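Side-chain contacts in endo-1,4-beta-xylanase (Pseudoalteromonas haloplanktis, PDB 1H12), which hydrolyses internal beta-1,4 linkages of xylan as a cold-adapted family 8 glycoside hydrolase, and probably acts on beta-1,4-glucans too: residues Asp281-Ile286 with Glu342-Ala347; Lys308-Leu313 with Ala346-Ala351; Tyr315-Thr318 with Lys322-Tyr325; Glu326-Tyr329 with Ala334-Arg337. One frame throughout, in Å; residues are numbered along the deposited sequence.

Contact 1 of 4, residues Asp281-Ile286 with Glu342-Ala347; sequences DAWRVI and EGQKAA
Gln344 lies across one face of the Trp283 indole like a flat lid. Its CB stands 3.5 Å from the centroid of the six-membered ring of Trp283 and only 8° off the ring normal, which is the geometry of a CH-pi contact. From there the chain runs outward over the indole, so that CD of Gln344 comes to 3.6 Å from NE1 of Trp283, and the amide and ring planes differ by 5°, a true stack. The torsions explain the overlay: a chi1 of -169° turns CG of Gln344 away from the backbone N and the chain stays extended, which carries the amide out over the NE1-CE2 side of the indole. At the other end of the indole, CZ3 of Trp283 lies 3.5 Å from N of Gln344, with Gly343 C nearby. One turn on, the methyl CB of Ala347 approaches the carbonyl O of Trp283 at 3.4 Å. No hydrogen bond joins the two segments; the intervening loop supplies acceptors for both polar ends, Trp283 NE1 donating a hydrogen bond to Gln327 O and Gln344 NE2 bonding to Glu326 O, while Tyr278 OH of strand 277-278 also bonds to Gln344 NE2. The contact thus packs the starts of helices 283-296 and 342-351 together, beside the xylose site to which Glu342 belongs, within the (alpha/alpha)6 barrel of the family 8 glycoside hydrolases.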
loop_
_atom_site.group_PDB
_atom_site.type_symbol
_atom_site.label_atom_id
_atom_site.label_comp_id
_atom_site.label_asym_id
_atom_site.label_seq_id
_atom_site.Cartn_x
_atom_site.Cartn_y
_atom_site.Cartn_z
ATOM N N ASP A 281 -4.347 8.785 -0.593
ATOM C CA ASP A 281 -3.179 8.139 -1.142
ATOM C C ASP A 281 -1.922 8.554 -0.360
ATOM O O ASP A 281 -1.108 7.723 0.030
ATOM C CB ASP A 281 -2.966 8.451 -2.619
ATOM C CG ASP A 281 -3.658 7.527 -3.570
ATOM O OD1 ASP A 281 -4.428 6.620 -3.088
ATOM O OD2 ASP A 281 -3.450 7.604 -4.790
ATOM N N ALA A 282 -1.778 9.863 -0.160
ATOM C CA ALA A 282 -0.585 10.396 0.472
ATOM C C ALA A 282 -0.337 9.839 1.835
ATOM O O ALA A 282 0.818 9.769 2.275
ATOM C CB ALA A 282 -0.614 11.905 0.470
ATOM N N TRP A 283 -1.373 9.428 2.559
ATOM C CA TRP A 283 -1.208 8.792 3.853
ATOM C C TRP A 283 -0.150 7.694 3.807
ATOM O O TRP A 283 0.556 7.469 4.789
ATOM C CB TRP A 283 -2.462 8.107 4.370
ATOM C CG TRP A 283 -3.658 8.951 4.708
ATOM C CD1 TRP A 283 -3.802 10.316 4.680
ATOM C CD2 TRP A 283 -4.920 8.428 5.119
ATOM N NE1 TRP A 283 -5.070 10.643 5.056
ATOM C CE2 TRP A 283 -5.775 9.496 5.313
ATOM C CE3 TRP A 283 -5.399 7.132 5.348
ATOM C CZ2 TRP A 283 -7.083 9.294 5.701
ATOM C CZ3 TRP A 283 -6.664 6.936 5.737
ATOM C CH2 TRP A 283 -7.510 8.002 5.891
ATOM N N ARG A 284 -0.141 6.945 2.702
ATOM C CA ARG A 284 0.691 5.758 2.631
ATOM C C ARG A 284 2.161 6.057 2.397
ATOM O O ARG A 284 2.974 5.150 2.542
ATOM C CB ARG A 284 0.177 4.820 1.495
ATOM C CG ARG A 284 -1.246 4.355 1.705
ATOM C CD ARG A 284 -1.634 3.211 0.796
ATOM N NE ARG A 284 -1.601 3.454 -0.646
ATOM C CZ ARG A 284 -2.590 3.975 -1.347
ATOM N NH1 ARG A 284 -3.622 4.513 -0.758
ATOM N NH2 ARG A 284 -2.556 3.926 -2.636
ATOM N N VAL A 285 2.497 7.272 2.021
ATOM C CA VAL A 285 3.884 7.568 1.687
ATOM C C VAL A 285 4.814 7.309 2.859
ATOM O O VAL A 285 5.799 6.576 2.706
ATOM C CB VAL A 285 4.054 8.974 1.130
ATOM C CG1 VAL A 285 5.509 9.260 0.843
ATOM C CG2 VAL A 285 3.222 9.194 -0.126
ATOM N N ILE A 286 4.560 7.892 4.031
ATOM C CA ILE A 286 5.496 7.649 5.120
ATOM C C ILE A 286 5.421 6.205 5.657
ATOM O O ILE A 286 6.401 5.705 6.195
ATOM C CB ILE A 286 5.481 8.699 6.219
ATOM C CG1 ILE A 286 4.157 8.742 7.018
ATOM C CG2 ILE A 286 5.884 10.059 5.640
ATOM C CD1 ILE A 286 4.228 9.661 8.241
ATOM N N GLU A 342 -8.551 5.276 11.503
ATOM C CA GLU A 342 -7.681 4.208 11.884
ATOM C C GLU A 342 -6.600 3.943 10.852
ATOM O O GLU A 342 -5.477 3.592 11.197
ATOM C CB GLU A 342 -8.435 2.913 12.164
ATOM C CG GLU A 342 -9.535 3.010 13.225
ATOM C CD GLU A 342 -10.884 3.318 12.696
ATOM O OE1 GLU A 342 -11.009 3.812 11.559
ATOM O OE2 GLU A 342 -11.865 3.033 13.431
ATOM N N GLY A 343 -6.949 4.076 9.565
ATOM C CA GLY A 343 -5.975 3.769 8.522
ATOM C C GLY A 343 -4.820 4.757 8.491
ATOM O O GLY A 343 -3.681 4.387 8.234
ATOM N N GLN A 344 -5.135 6.029 8.735
ATOM C CA GLN A 344 -4.112 7.052 8.768
ATOM C C GLN A 344 -3.212 6.842 9.963
ATOM O O GLN A 344 -1.967 6.940 9.877
ATOM C CB GLN A 344 -4.773 8.425 8.745
ATOM C CG GLN A 344 -3.834 9.570 8.518
ATOM C CD GLN A 344 -4.496 10.902 8.572
ATOM O OE1 GLN A 344 -5.711 10.985 8.817
ATOM N NE2 GLN A 344 -3.705 11.974 8.367
ATOM N N LYS A 345 -3.819 6.551 11.126
ATOM C CA LYS A 345 -3.034 6.252 12.305
ATOM C C LYS A 345 -2.168 5.000 12.106
ATOM O O LYS A 345 -1.037 4.948 12.588
ATOM C CB LYS A 345 -3.958 6.081 13.502
ATOM C CG LYS A 345 -4.624 7.346 13.929
ATOM C CD LYS A 345 -5.596 7.175 15.085
ATOM C CE LYS A 345 -6.093 8.516 15.633
ATOM N NZ LYS A 345 -7.194 8.318 16.630
ATOM N N ALA A 346 -2.687 4.029 11.391
ATOM C CA ALA A 346 -1.946 2.807 11.067
ATOM C C ALA A 346 -0.726 3.108 10.163
ATOM O O ALA A 346 0.380 2.648 10.430
ATOM C CB ALA A 346 -2.905 1.820 10.369
ATOM N N ALA A 347 -0.934 3.891 9.122
ATOM C CA ALA A 347 0.142 4.292 8.234
ATOM C C ALA A 347 1.235 4.984 9.022
ATOM O O ALA A 347 2.418 4.736 8.832
ATOM C CB ALA A 347 -0.387 5.176 7.137
#

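Contact 2 of 4, residues Lys308-Leu313 with Ala346-Ala351; sequences KALGFL and AANAVA
Leu310 and Leu313 meet Asn348 in a small, buried helix-to-helix packing contact between helix 300-318 and helix 342-351. It is lean in area, 148 Å² summed over both sides, and the closest backbone pair, Leu310 and Asn348, keeps its CA atoms 7.5 Å apart, so side chains do all the bridging. The two leucines stand one helical turn apart and share the same first torsion, CG anti to the carbonyl carbon (chi1 -64° and -66°), which sends both branches across the gap toward the same asparagine. Leu310 slides past Asn348 in the opposite direction and touches with CD2, 4.0 Å from CB of Asn348. Leu313 comes in at a slant and places CD1 3.4 Å from ND2 of Asn348, a close methyl-to-amide approach. Around these three side chains, Ile286 of helix 283-296 packs on both Leu310 and Asn348, while Gln360 and Phe364 of helix 358-369 also lie against Leu310. The amide nitrogen of Asn348 is turned to a partner outside the two helices: ND2 is hydrogen-bonded to Tyr325 OH, and Tyr325 also touches Leu313. The chemistry is therefore that of a polar amide set among aliphatic methyls, with dispersion holding the helices to each other, while the buried N-H group finds its acceptor in the tyrosine hydroxyl of the loop that follows helix 300-318.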
loop_
_atom_site.group_PDB
_atom_site.type_symbol
_atom_site.label_atom_id
_atom_site.label_comp_id
_atom_site.label_asym_id
_atom_site.label_seq_id
_atom_site.Cartn_x
_atom_site.Cartn_y
_atom_site.Cartn_z
ATOM N N LYS A 308 9.916 14.797 10.090
ATOM C CA LYS A 308 9.301 16.078 9.774
ATOM C C LYS A 308 7.798 15.907 9.513
ATOM O O LYS A 308 7.007 16.822 9.862
ATOM C CB LYS A 308 9.999 16.765 8.610
ATOM C CG LYS A 308 11.407 17.211 8.937
ATOM C CD LYS A 308 12.214 17.539 7.651
ATOM C CE LYS A 308 11.730 18.573 6.709
ATOM N NZ LYS A 308 11.765 19.892 7.483
ATOM N N ALA A 309 7.378 14.835 8.862
ATOM C CA ALA A 309 5.943 14.638 8.582
ATOM C C ALA A 309 5.182 14.424 9.880
ATOM O O ALA A 309 4.131 15.021 10.103
ATOM C CB ALA A 309 5.763 13.481 7.634
ATOM N N LEU A 310 5.673 13.518 10.714
ATOM C CA LEU A 310 5.046 13.274 12.015
ATOM C C LEU A 310 5.073 14.532 12.874
ATOM O O LEU A 310 4.123 14.834 13.596
ATOM C CB LEU A 310 5.695 12.095 12.737
ATOM C CG LEU A 310 5.537 10.743 12.045
ATOM C CD1 LEU A 310 6.245 9.689 12.898
ATOM C CD2 LEU A 310 4.124 10.342 11.874
ATOM N N GLY A 311 6.167 15.279 12.792
ATOM C CA GLY A 311 6.243 16.546 13.506
ATOM C C GLY A 311 5.167 17.500 13.058
ATOM O O GLY A 311 4.543 18.190 13.907
ATOM N N PHE A 312 4.931 17.607 11.764
ATOM C CA PHE A 312 3.853 18.469 11.290
ATOM C C PHE A 312 2.508 17.994 11.815
ATOM O O PHE A 312 1.689 18.788 12.273
ATOM C CB PHE A 312 3.791 18.552 9.756
ATOM C CG PHE A 312 2.582 19.324 9.325
ATOM C CD1 PHE A 312 2.596 20.707 9.350
ATOM C CD2 PHE A 312 1.397 18.672 9.029
ATOM C CE1 PHE A 312 1.388 21.425 9.063
ATOM C CE2 PHE A 312 0.253 19.369 8.749
ATOM C CZ PHE A 312 0.242 20.745 8.772
ATOM N N LEU A 313 2.242 16.682 11.751
ATOM C CA LEU A 313 0.950 16.204 12.204
ATOM C C LEU A 313 0.733 16.494 13.696
ATOM O O LEU A 313 -0.368 16.857 14.116
ATOM C CB LEU A 313 0.775 14.740 11.866
ATOM C CG LEU A 313 0.695 14.454 10.346
ATOM C CD1 LEU A 313 0.658 12.916 10.158
ATOM C CD2 LEU A 313 -0.551 15.037 9.719
ATOM N N ALA A 346 -2.687 4.029 11.391
ATOM C CA ALA A 346 -1.946 2.807 11.067
ATOM C C ALA A 346 -0.726 3.108 10.163
ATOM O O ALA A 346 0.380 2.648 10.430
ATOM C CB ALA A 346 -2.905 1.820 10.369
ATOM N N ALA A 347 -0.934 3.891 9.122
ATOM C CA ALA A 347 0.142 4.292 8.234
ATOM C C ALA A 347 1.235 4.984 9.022
ATOM O O ALA A 347 2.418 4.736 8.832
ATOM C CB ALA A 347 -0.387 5.176 7.137
ATOM N N ASN A 348 0.842 5.879 9.932
ATOM C CA ASN A 348 1.786 6.659 10.691
ATOM C C ASN A 348 2.555 5.798 11.695
ATOM O O ASN A 348 3.706 6.084 12.016
ATOM C CB ASN A 348 1.093 7.837 11.360
ATOM C CG ASN A 348 0.603 8.849 10.353
ATOM O OD1 ASN A 348 1.153 8.908 9.228
ATOM N ND2 ASN A 348 -0.376 9.696 10.739
ATOM N N ALA A 349 1.918 4.727 12.218
ATOM C CA ALA A 349 2.625 3.807 13.096
ATOM C C ALA A 349 3.744 3.059 12.335
ATOM O O ALA A 349 4.827 2.838 12.876
ATOM C CB ALA A 349 1.676 2.862 13.739
ATOM N N VAL A 350 3.476 2.648 11.088
ATOM C CA VAL A 350 4.491 1.976 10.314
ATOM C C VAL A 350 5.660 2.886 10.021
ATOM O O VAL A 350 6.825 2.461 9.990
ATOM C CB VAL A 350 3.919 1.377 9.022
ATOM C CG1 VAL A 350 4.965 0.724 8.194
ATOM C CG2 VAL A 350 2.780 0.433 9.346
ATOM N N ALA A 351 5.368 4.169 9.805
ATOM C CA ALA A 351 6.397 5.150 9.558
ATOM C C ALA A 351 7.451 5.213 10.650
ATOM O O ALA A 351 8.587 5.610 10.407
ATOM C CB ALA A 351 5.786 6.541 9.407
#

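Contact 3 of 4, residues Tyr315-Thr318 with Lys322-Tyr325; sequences YAKT and KNCY
Lys317 makes nearly all of this contact, laying its aliphatic chain along the backbone of Asn323, Cys324 and Tyr325. At the near end, CB of Lys317 sits 3.7 Å from N of Tyr325, and its CA points a hydrogen at the carbonyl O of Cys324 (3.5 Å between CA and O, 164° at the hydrogen), a nearly straight CA-H...O contact. Farther out, CE of Lys317 reaches 3.3 Å from O of Asn323. CG lies anti to the backbone N (chi1 176°), and every later torsion is also close to 180°, so the methylenes form one straight rod that can follow the returning chain. Asn323 crosses this rod at a slant, its OD1 lying 3.9 Å from CE of Lys317. The ammonium group beyond is committed to another helix: Lys317 NZ forms a salt bridge with Glu367 OE2. At the close of the helix, Thr318 OG1 donates to the carbonyl O of Tyr315 at 2.7 Å, tying the last turn to itself. The opposing loop is held in place by the disulfide of Cys324 with Cys339, by backbone hydrogen bonds between Tyr325 and Ala340, and by the Tyr325 side chain touching Gln344 and Lys345 of helix 342-351. The turn thus leads from the end of helix 300-318 back toward strand 329-330, with helix 358-369 reached through the lysine.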
loop_
_atom_site.group_PDB
_atom_site.type_symbol
_atom_site.label_atom_id
_atom_site.label_comp_id
_atom_site.label_asym_id
_atom_site.label_seq_id
_atom_site.Cartn_x
_atom_site.Cartn_y
_atom_site.Cartn_z
ATOM N N TYR A 315 2.075 18.964 15.383
ATOM C CA TYR A 315 1.796 20.403 15.441
ATOM C C TYR A 315 0.371 20.728 14.971
ATOM O O TYR A 315 -0.317 21.547 15.606
ATOM C CB TYR A 315 2.848 21.064 14.528
ATOM C CG TYR A 315 2.805 22.557 14.494
ATOM C CD1 TYR A 315 3.278 23.302 15.564
ATOM C CD2 TYR A 315 2.297 23.237 13.397
ATOM C CE1 TYR A 315 3.260 24.647 15.548
ATOM C CE2 TYR A 315 2.262 24.663 13.403
ATOM C CZ TYR A 315 2.762 25.319 14.489
ATOM O OH TYR A 315 2.789 26.704 14.535
ATOM N N ALA A 316 -0.075 20.093 13.919
ATOM C CA ALA A 316 -1.390 20.358 13.390
ATOM C C ALA A 316 -2.466 19.968 14.395
ATOM O O ALA A 316 -3.499 20.650 14.494
ATOM C CB ALA A 316 -1.581 19.597 12.077
ATOM N N LYS A 317 -2.257 18.883 15.129
ATOM C CA LYS A 317 -3.171 18.481 16.182
ATOM C C LYS A 317 -3.264 19.545 17.285
ATOM O O LYS A 317 -4.368 19.825 17.794
ATOM C CB LYS A 317 -2.708 17.147 16.764
ATOM C CG LYS A 317 -3.502 16.650 17.943
ATOM C CD LYS A 317 -3.042 15.251 18.351
ATOM C CE LYS A 317 -3.657 14.794 19.633
ATOM N NZ LYS A 317 -3.198 13.424 19.918
ATOM N N THR A 318 -2.130 20.163 17.641
ATOM C CA THR A 318 -2.185 21.215 18.660
ATOM C C THR A 318 -2.955 22.440 18.198
ATOM O O THR A 318 -3.413 23.217 19.024
ATOM C CB THR A 318 -0.797 21.650 19.153
ATOM O OG1 THR A 318 -0.103 22.416 18.171
ATOM C CG2 THR A 318 0.043 20.481 19.654
ATOM N N LYS A 322 -10.543 20.079 17.490
ATOM C CA LYS A 322 -10.973 18.752 17.870
ATOM C C LYS A 322 -9.874 17.960 18.526
ATOM O O LYS A 322 -10.028 16.799 18.801
ATOM C CB LYS A 322 -11.511 18.010 16.632
ATOM C CG LYS A 322 -12.696 18.723 15.941
ATOM C CD LYS A 322 -13.021 18.037 14.498
ATOM C CE LYS A 322 -11.844 18.136 13.443
ATOM N NZ LYS A 322 -11.534 19.435 12.960
ATOM N N ASN A 323 -8.681 18.546 18.703
ATOM C CA ASN A 323 -7.536 17.852 19.283
ATOM C C ASN A 323 -7.179 16.594 18.477
ATOM O O ASN A 323 -6.862 15.565 19.067
ATOM C CB ASN A 323 -7.731 17.514 20.743
ATOM C CG ASN A 323 -6.365 17.194 21.416
ATOM O OD1 ASN A 323 -5.384 17.896 21.181
ATOM N ND2 ASN A 323 -6.338 16.175 22.288
ATOM N N CYS A 324 -7.226 16.693 17.189
ATOM C CA CYS A 324 -6.799 15.639 16.277
ATOM C C CYS A 324 -6.037 16.263 15.146
ATOM O O CYS A 324 -6.266 17.444 14.832
ATOM C CB CYS A 324 -8.012 14.864 15.708
ATOM S SG CYS A 324 -9.013 15.900 14.591
ATOM N N TYR A 325 -5.162 15.521 14.501
ATOM C CA TYR A 325 -4.763 15.892 13.163
ATOM C C TYR A 325 -5.784 15.261 12.201
ATOM O O TYR A 325 -6.382 14.236 12.502
ATOM C CB TYR A 325 -3.326 15.493 12.814
ATOM C CG TYR A 325 -2.992 14.039 12.893
ATOM C CD1 TYR A 325 -2.444 13.487 14.049
ATOM C CD2 TYR A 325 -3.209 13.189 11.805
ATOM C CE1 TYR A 325 -2.127 12.145 14.142
ATOM C CE2 TYR A 325 -2.909 11.863 11.908
ATOM C CZ TYR A 325 -2.380 11.315 13.072
ATOM O OH TYR A 325 -2.045 9.971 13.094
#

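Contact 4 of 4, residues Glu326-Tyr329 with Ala334-Arg337; sequences EQVY and AQNR. With XYP (beta-D-xylopyranose), chain B.
Glu326 and Val328 hold the returning chain through one direct backbone bond, one weak carboxylate bond and a shared water. Gln335 N donates to the carbonyl O of Val328 at 3.0 Å, with an N-H...O angle of 158°. Asn336 N reaches Glu326 OE1, also at 3.0 Å, but at 128° this bond is weak. A water fastens the same corner: it donates to Glu326 OE1 and to Val328 O, each at 2.7 Å, and accepts from Arg337 N at 2.9 Å. The other carboxylate oxygen, Glu326 OE2, is engaged by Lys322 NZ and Asn320 ND2, so both carboxylate oxygens have partners and the group probably stays ionised. Outside this polar core, Val328 divides its branches: CG1 of Val328 meets CB and CG of Gln335, the two side chains crossing at about a right angle, while CG2 packs 3.7 Å from CB of Arg337. CE2 of Tyr329 lies 3.7 Å from CB of Ala334, and Tyr329 OH accepts from Glu326 N. Gln327, a residue of the xylose pocket, faces the bound beta-D-xylopyranose. Tyr329 and Ala334 form a non-hydrogen-bonded antiparallel pair of a hairpin; strand 329-330 runs between strands 277-278 and 333-334, Trp277 touches Val328, Gln335 and Arg337, and Phe312 of helix 300-318 meets the Tyr329 ring edge-to-face.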
loop_
_atom_site.group_PDB
_atom_site.type_symbol
_atom_site.label_atom_id
_atom_site.label_comp_id
_atom_site.label_asym_id
_atom_site.label_seq_id
_atom_site.Cartn_x
_atom_site.Cartn_y
_atom_site.Cartn_z
ATOM N N GLU A 326 -5.988 15.941 11.078
ATOM C CA GLU A 326 -7.000 15.581 10.131
ATOM C C GLU A 326 -6.505 14.699 8.985
ATOM O O GLU A 326 -5.321 14.468 8.803
ATOM C CB GLU A 326 -7.679 16.841 9.599
ATOM C CG GLU A 326 -8.465 17.602 10.639
ATOM C CD GLU A 326 -9.263 18.775 10.105
ATOM O OE1 GLU A 326 -9.374 18.960 8.884
ATOM O OE2 GLU A 326 -9.756 19.554 10.968
ATOM N N GLN A 327 -7.472 14.250 8.185
ATOM C CA GLN A 327 -7.233 13.368 7.060
ATOM C C GLN A 327 -6.695 14.047 5.833
ATOM O O GLN A 327 -6.054 13.356 5.004
ATOM C CB GLN A 327 -8.553 12.656 6.698
ATOM C CG GLN A 327 -8.990 11.687 7.798
ATOM C CD GLN A 327 -10.122 10.742 7.426
ATOM O OE1 GLN A 327 -10.872 10.965 6.504
ATOM N NE2 GLN A 327 -10.203 9.647 8.155
ATOM N N VAL A 328 -6.942 15.323 5.656
ATOM C CA VAL A 328 -6.562 16.039 4.440
ATOM C C VAL A 328 -5.976 17.416 4.768
ATOM O O VAL A 328 -6.592 18.235 5.481
ATOM C CB VAL A 328 -7.722 16.208 3.477
ATOM C CG1 VAL A 328 -7.310 16.993 2.231
ATOM C CG2 VAL A 328 -8.315 14.885 3.065
ATOM N N TYR A 329 -4.778 17.659 4.299
ATOM C CA TYR A 329 -4.102 18.985 4.405
ATOM C C TYR A 329 -3.721 19.443 3.023
ATOM O O TYR A 329 -3.403 18.642 2.150
ATOM C CB TYR A 329 -2.849 18.915 5.304
ATOM C CG TYR A 329 -3.212 18.769 6.764
ATOM C CD1 TYR A 329 -3.437 17.533 7.336
ATOM C CD2 TYR A 329 -3.354 19.882 7.545
ATOM C CE1 TYR A 329 -3.836 17.426 8.654
ATOM C CE2 TYR A 329 -3.791 19.789 8.872
ATOM C CZ TYR A 329 -4.045 18.563 9.411
ATOM O OH TYR A 329 -4.520 18.410 10.713
ATOM N N ALA A 334 -5.562 22.595 7.194
ATOM C CA ALA A 334 -6.570 21.556 7.308
ATOM C C ALA A 334 -7.698 21.835 6.365
ATOM O O ALA A 334 -8.188 22.970 6.260
ATOM C CB ALA A 334 -7.084 21.542 8.722
ATOM N N GLN A 335 -8.177 20.790 5.688
ATOM C CA GLN A 335 -9.268 20.901 4.734
ATOM C C GLN A 335 -10.628 20.478 5.278
ATOM O O GLN A 335 -11.576 20.398 4.513
ATOM C CB GLN A 335 -8.929 20.190 3.440
ATOM C CG GLN A 335 -7.707 20.726 2.752
ATOM C CD GLN A 335 -7.824 22.185 2.392
ATOM O OE1 GLN A 335 -8.666 22.570 1.569
ATOM N NE2 GLN A 335 -6.970 23.014 2.979
ATOM N N ASN A 336 -10.742 20.244 6.574
ATOM C CA ASN A 336 -12.024 19.928 7.218
ATOM C C ASN A 336 -12.661 18.647 6.665
ATOM O O ASN A 336 -13.874 18.550 6.510
ATOM C CB ASN A 336 -12.970 21.119 7.174
ATOM C CG ASN A 336 -14.049 21.017 8.195
ATOM O OD1 ASN A 336 -13.892 20.394 9.284
ATOM N ND2 ASN A 336 -15.240 21.604 7.849
ATOM N N ARG A 337 -11.843 17.637 6.432
ATOM C CA ARG A 337 -12.280 16.306 5.971
ATOM C C ARG A 337 -12.190 15.242 7.040
ATOM O O ARG A 337 -12.048 14.050 6.727
ATOM C CB ARG A 337 -11.521 15.904 4.707
ATOM C CG ARG A 337 -11.665 16.877 3.569
ATOM C CD ARG A 337 -13.057 16.979 3.119
ATOM N NE ARG A 337 -13.163 17.828 1.937
ATOM C CZ ARG A 337 -13.139 17.402 0.702
ATOM N NH1 ARG A 337 -12.845 16.071 0.433
ATOM N NH2 ARG A 337 -13.345 18.365 -0.242
HETATM O O1 XYP B . -14.977 5.931 11.260
HETATM C C1 XYP B . -14.623 7.127 10.541
HETATM C C2 XYP B . -13.376 6.913 9.851
HETATM C C3 XYP B . -12.913 8.064 9.038
HETATM C C4 XYP B . -14.103 8.725 8.326
HETATM C C5 XYP B . -15.293 8.902 9.253
HETATM O O2 XYP B . -12.304 6.476 10.691
HETATM O O3 XYP B . -11.862 7.682 8.152
HETATM O O4 XYP B . -13.759 9.920 7.677
HETATM O O5 XYP B . -15.608 7.638 9.848
HETATM O O HOH W 1 -8.972 17.513 6.647
#

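Overall arrangement
Following the chain, helix 283-296 opens the widest loop, which contact 1 closes when helix 342-351 begins. Helix 300-318 comes next; contact 2 starts on it, inside the loop of contact 1, and ends on the later half of helix 342-351, just past that loop's close, so the two loops overlap without nesting and share Ala346 and Ala347. Inside both lie contact 3, which folds residues 322-325 back on the helix they have just left, and then contact 4, the short hairpin between 326-329 and 334-337. Tyr325 joins contact 3 to Asn348 of contact 2, while Glu326 and Gln327 tie contact 4 to contact 1. Three successive helices are thus fastened to the loop and hairpin that carry Gln327 to the xylose site.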